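Local coordinates for protein OBody AM1L10 (PDB 4GN3) that is an engineered OB-fold binding protein, an OBody, built on a Pyrobaculum aerophilum domain of a nucleic-acid-binding family and probably made to recognise a chosen protein target, at residues Val5-Thr13 with Thr23-Val31. Residues are numbered along the deposited sequence; the frame is centred on the assembly and turned at random.
Sequences VYPKKTHWT and TEVVVAGWV
Thr10 and Val26 grip each other through backbone and side chain at once. The N-H of Val26 makes a nearly straight hydrogen bond to Thr10 OG1, N to O 2.8 Å. Val26 O accepts two backbone hydrogen bonds, from Thr10 N at 2.8 Å and from His11 N at 3.2 Å, the donors arriving from opposite faces of the carbonyl plane. With OG1 tucked between its own backbone N and carbonyl carbon (chi1 67°), Thr10 brings the hydroxyl to the strand and leaves CG2 beside Val26 CB. The same oxygen lies in the plane of the His11 ring, at its edge, 2.7 Å from ND1 in a hydrogen bond that helps fix the rotation of the imidazole. Val25 CG1 then sits over one face of that ring, 3.8 Å from its centroid, a CH-pi contact displaced toward ND1 and CE1. An alanine in place of His11 would probably leave the Thr10 hydroxyl without its ring partner and take the ring face away from Val25 CG1.

The packing is closest around Val26: Lys8 O rests against its CB and the Pro7 ring against both its methyls, with Val81 of strand 79-88 touching both Pro7 and Val26. Toward Ala28 the fit loosens and water takes over. The extended Lys9 chain runs past Ala28, its CD 4.1 Å from Ala28 CB. One water accepts from Lys9 NZ and donates to Ala28 O; a second links Ala28 N to His11 O. Lys9 NZ also stands over the centre of the Trp12 ring, 3.1 Å above its plane. Residues 7-11 run across strand 24-36, their end-to-end direction 98° from that of residues 25-28, an N-terminal segment laid over the first strand of an OB-fold beta-barrel.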
loop_
_atom_site.group_PDB
_atom_site.type_symbol
_atom_site.label_atom_id
_atom_site.label_comp_id
_atom_site.label_asym_id
_atom_site.label_seq_id
_atom_site.Cartn_x
_atom_site.Cartn_y
_atom_site.Cartn_z
ATOM N N VAL B 5 10.296 15.059 24.037
ATOM C CA VAL B 5 11.661 15.015 23.523
ATOM C C VAL B 5 11.737 13.823 22.569
ATOM O O VAL B 5 11.153 12.768 22.847
ATOM C CB VAL B 5 12.711 14.910 24.664
ATOM C CG1 VAL B 5 12.536 13.633 25.479
ATOM C CG2 VAL B 5 14.127 14.996 24.116
ATOM N N TYR B 6 12.426 13.988 21.442
ATOM C CA TYR B 6 12.521 12.889 20.483
ATOM C C TYR B 6 13.357 11.746 21.062
ATOM O O TYR B 6 14.366 11.992 21.725
ATOM C CB TYR B 6 13.009 13.352 19.095
ATOM C CG TYR B 6 14.476 13.702 18.973
ATOM C CD1 TYR B 6 15.444 12.705 18.817
ATOM C CD2 TYR B 6 14.892 15.032 18.963
ATOM C CE1 TYR B 6 16.791 13.022 18.690
ATOM C CE2 TYR B 6 16.235 15.359 18.831
ATOM C CZ TYR B 6 17.177 14.355 18.694
ATOM O OH TYR B 6 18.508 14.678 18.563
ATOM N N PRO B 7 12.917 10.492 20.836
ATOM C CA PRO B 7 13.566 9.345 21.466
ATOM C C PRO B 7 14.929 9.020 20.876
ATOM O O PRO B 7 15.227 9.384 19.737
ATOM C CB PRO B 7 12.584 8.196 21.200
ATOM C CG PRO B 7 11.868 8.598 19.956
ATOM C CD PRO B 7 11.749 10.091 20.026
ATOM N N LYS B 8 15.742 8.348 21.679
ATOM C CA LYS B 8 17.040 7.846 21.275
ATOM C C LYS B 8 16.853 6.632 20.365
ATOM O O LYS B 8 16.051 5.746 20.654
ATOM C CB LYS B 8 17.830 7.451 22.529
ATOM C CG LYS B 8 19.304 7.148 22.321
ATOM C CD LYS B 8 19.981 6.879 23.663
ATOM C CE LYS B 8 21.496 6.899 23.554
ATOM N NZ LYS B 8 22.028 5.738 22.786
ATOM N N LYS B 9 17.593 6.618 19.263
ATOM C CA LYS B 9 17.657 5.475 18.355
ATOM C C LYS B 9 17.982 4.184 19.114
ATOM O O LYS B 9 18.924 4.144 19.910
ATOM C CB LYS B 9 18.717 5.758 17.295
ATOM C CG LYS B 9 19.085 4.605 16.380
ATOM C CD LYS B 9 20.151 5.085 15.419
ATOM C CE LYS B 9 20.732 3.956 14.594
ATOM N NZ LYS B 9 21.579 4.531 13.513
ATOM N N THR B 10 17.193 3.137 18.886
ATOM C CA THR B 10 17.447 1.852 19.544
ATOM C C THR B 10 18.031 0.820 18.583
ATOM O O THR B 10 18.810 -0.039 18.986
ATOM C CB THR B 10 16.179 1.268 20.213
ATOM O OG1 THR B 10 15.221 0.915 19.211
ATOM C CG2 THR B 10 15.555 2.270 21.188
ATOM N N HIS B 11 17.649 0.913 17.313
ATOM C CA HIS B 11 18.014 -0.080 16.311
ATOM C C HIS B 11 18.423 0.568 15.023
ATOM O O HIS B 11 17.805 1.529 14.581
ATOM C CB HIS B 11 16.833 -1.012 16.026
ATOM C CG HIS B 11 16.489 -1.926 17.172
ATOM N ND1 HIS B 11 15.859 -1.491 18.273
ATOM C CD2 HIS B 11 16.710 -3.288 17.355
ATOM C CE1 HIS B 11 15.692 -2.514 19.127
ATOM N NE2 HIS B 11 16.205 -3.617 18.561
ATOM N N TRP B 12 19.462 0.026 14.406
ATOM C CA TRP B 12 19.801 0.350 13.027
ATOM C C TRP B 12 18.798 -0.308 12.131
ATOM O O TRP B 12 18.248 -1.341 12.494
ATOM C CB TRP B 12 21.200 -0.147 12.714
ATOM C CG TRP B 12 22.256 0.682 13.390
ATOM C CD1 TRP B 12 22.683 0.604 14.718
ATOM C CD2 TRP B 12 23.051 1.761 12.797
ATOM N NE1 TRP B 12 23.660 1.532 14.970
ATOM C CE2 TRP B 12 23.925 2.260 13.863
ATOM C CE3 TRP B 12 23.125 2.342 11.535
ATOM C CZ2 TRP B 12 24.823 3.298 13.650
ATOM C CZ3 TRP B 12 24.036 3.385 11.334
ATOM C CH2 TRP B 12 24.864 3.848 12.367
ATOM N N THR B 13 18.539 0.270 10.959
ATOM C CA THR B 13 17.480 -0.264 10.085
ATOM C C THR B 13 17.717 -1.733 9.720
ATOM O O THR B 13 16.763 -2.502 9.597
ATOM C CB THR B 13 17.259 0.566 8.797
ATOM O OG1 THR B 13 18.477 0.646 8.041
ATOM C CG2 THR B 13 16.765 1.959 9.134
ATOM N N THR B 23 8.070 -5.977 19.063
ATOM C CA THR B 23 9.031 -5.176 19.831
ATOM C C THR B 23 8.888 -3.698 19.472
ATOM O O THR B 23 8.797 -3.344 18.292
ATOM C CB THR B 23 10.493 -5.604 19.535
ATOM O OG1 THR B 23 10.642 -7.016 19.717
ATOM C CG2 THR B 23 11.488 -4.883 20.441
ATOM N N GLU B 24 8.874 -2.838 20.486
ATOM C CA GLU B 24 8.957 -1.402 20.253
ATOM C C GLU B 24 10.397 -1.005 19.944
ATOM O O GLU B 24 11.319 -1.356 20.677
ATOM C CB GLU B 24 8.428 -0.609 21.450
ATOM C CG GLU B 24 8.302 0.877 21.150
ATOM C CD GLU B 24 7.605 1.634 22.254
ATOM O OE1 GLU B 24 8.197 1.781 23.339
ATOM O OE2 GLU B 24 6.477 2.089 22.016
ATOM N N VAL B 25 10.579 -0.278 18.845
ATOM C CA VAL B 25 11.902 0.155 18.408
ATOM C C VAL B 25 11.888 1.638 18.073
ATOM O O VAL B 25 10.828 2.220 17.814
ATOM C CB VAL B 25 12.388 -0.623 17.153
ATOM C CG1 VAL B 25 12.489 -2.116 17.451
ATOM C CG2 VAL B 25 11.476 -0.362 15.953
ATOM N N VAL B 26 13.072 2.243 18.096
ATOM C CA VAL B 26 13.243 3.584 17.569
ATOM C C VAL B 26 14.288 3.524 16.463
ATOM O O VAL B 26 15.422 3.118 16.703
ATOM C CB VAL B 26 13.676 4.591 18.661
ATOM C CG1 VAL B 26 13.853 5.974 18.054
ATOM C CG2 VAL B 26 12.654 4.631 19.795
ATOM N N VAL B 27 13.896 3.902 15.250
ATOM C CA VAL B 27 14.843 3.998 14.134
ATOM C C VAL B 27 15.097 5.469 13.798
ATOM O O VAL B 27 14.255 6.326 14.061
ATOM C CB VAL B 27 14.374 3.218 12.879
ATOM C CG1 VAL B 27 14.331 1.718 13.162
ATOM C CG2 VAL B 27 13.013 3.714 12.401
ATOM N N ALA B 28 16.273 5.752 13.245
ATOM C CA ALA B 28 16.649 7.118 12.885
ATOM C C ALA B 28 17.472 7.111 11.616
ATOM O O ALA B 28 18.388 6.311 11.467
ATOM C CB ALA B 28 17.425 7.782 14.022
ATOM N N GLY B 29 17.130 8.007 10.701
ATOM C CA GLY B 29 17.821 8.108 9.427
ATOM C C GLY B 29 17.100 9.074 8.521
ATOM O O GLY B 29 16.474 10.025 8.992
ATOM N N TRP B 30 17.186 8.832 7.217
ATOM C CA TRP B 30 16.539 9.695 6.242
ATOM C C TRP B 30 15.472 8.960 5.484
ATOM O O TRP B 30 15.479 7.723 5.429
ATOM C CB TRP B 30 17.566 10.306 5.286
ATOM C CG TRP B 30 18.278 9.292 4.427
ATOM C CD1 TRP B 30 17.901 8.826 3.167
ATOM C CD2 TRP B 30 19.526 8.593 4.733
ATOM N NE1 TRP B 30 18.800 7.911 2.694
ATOM C CE2 TRP B 30 19.798 7.720 3.585
ATOM C CE3 TRP B 30 20.410 8.596 5.805
ATOM C CZ2 TRP B 30 20.913 6.903 3.534
ATOM C CZ3 TRP B 30 21.535 7.763 5.741
ATOM C CH2 TRP B 30 21.778 6.941 4.630
ATOM N N VAL B 31 14.554 9.721 4.898
ATOM C CA VAL B 31 13.467 9.170 4.089
ATOM C C VAL B 31 14.013 8.681 2.748
ATOM O O VAL B 31 14.491 9.473 1.927
ATOM C CB VAL B 31 12.343 10.211 3.891
ATOM C CG1 VAL B 31 11.264 9.693 2.943
ATOM C CG2 VAL B 31 11.737 10.597 5.233
HETATM O O HOH W 1 20.990 6.729 12.019
HETATM O O HOH W 2 17.839 3.390 12.661
#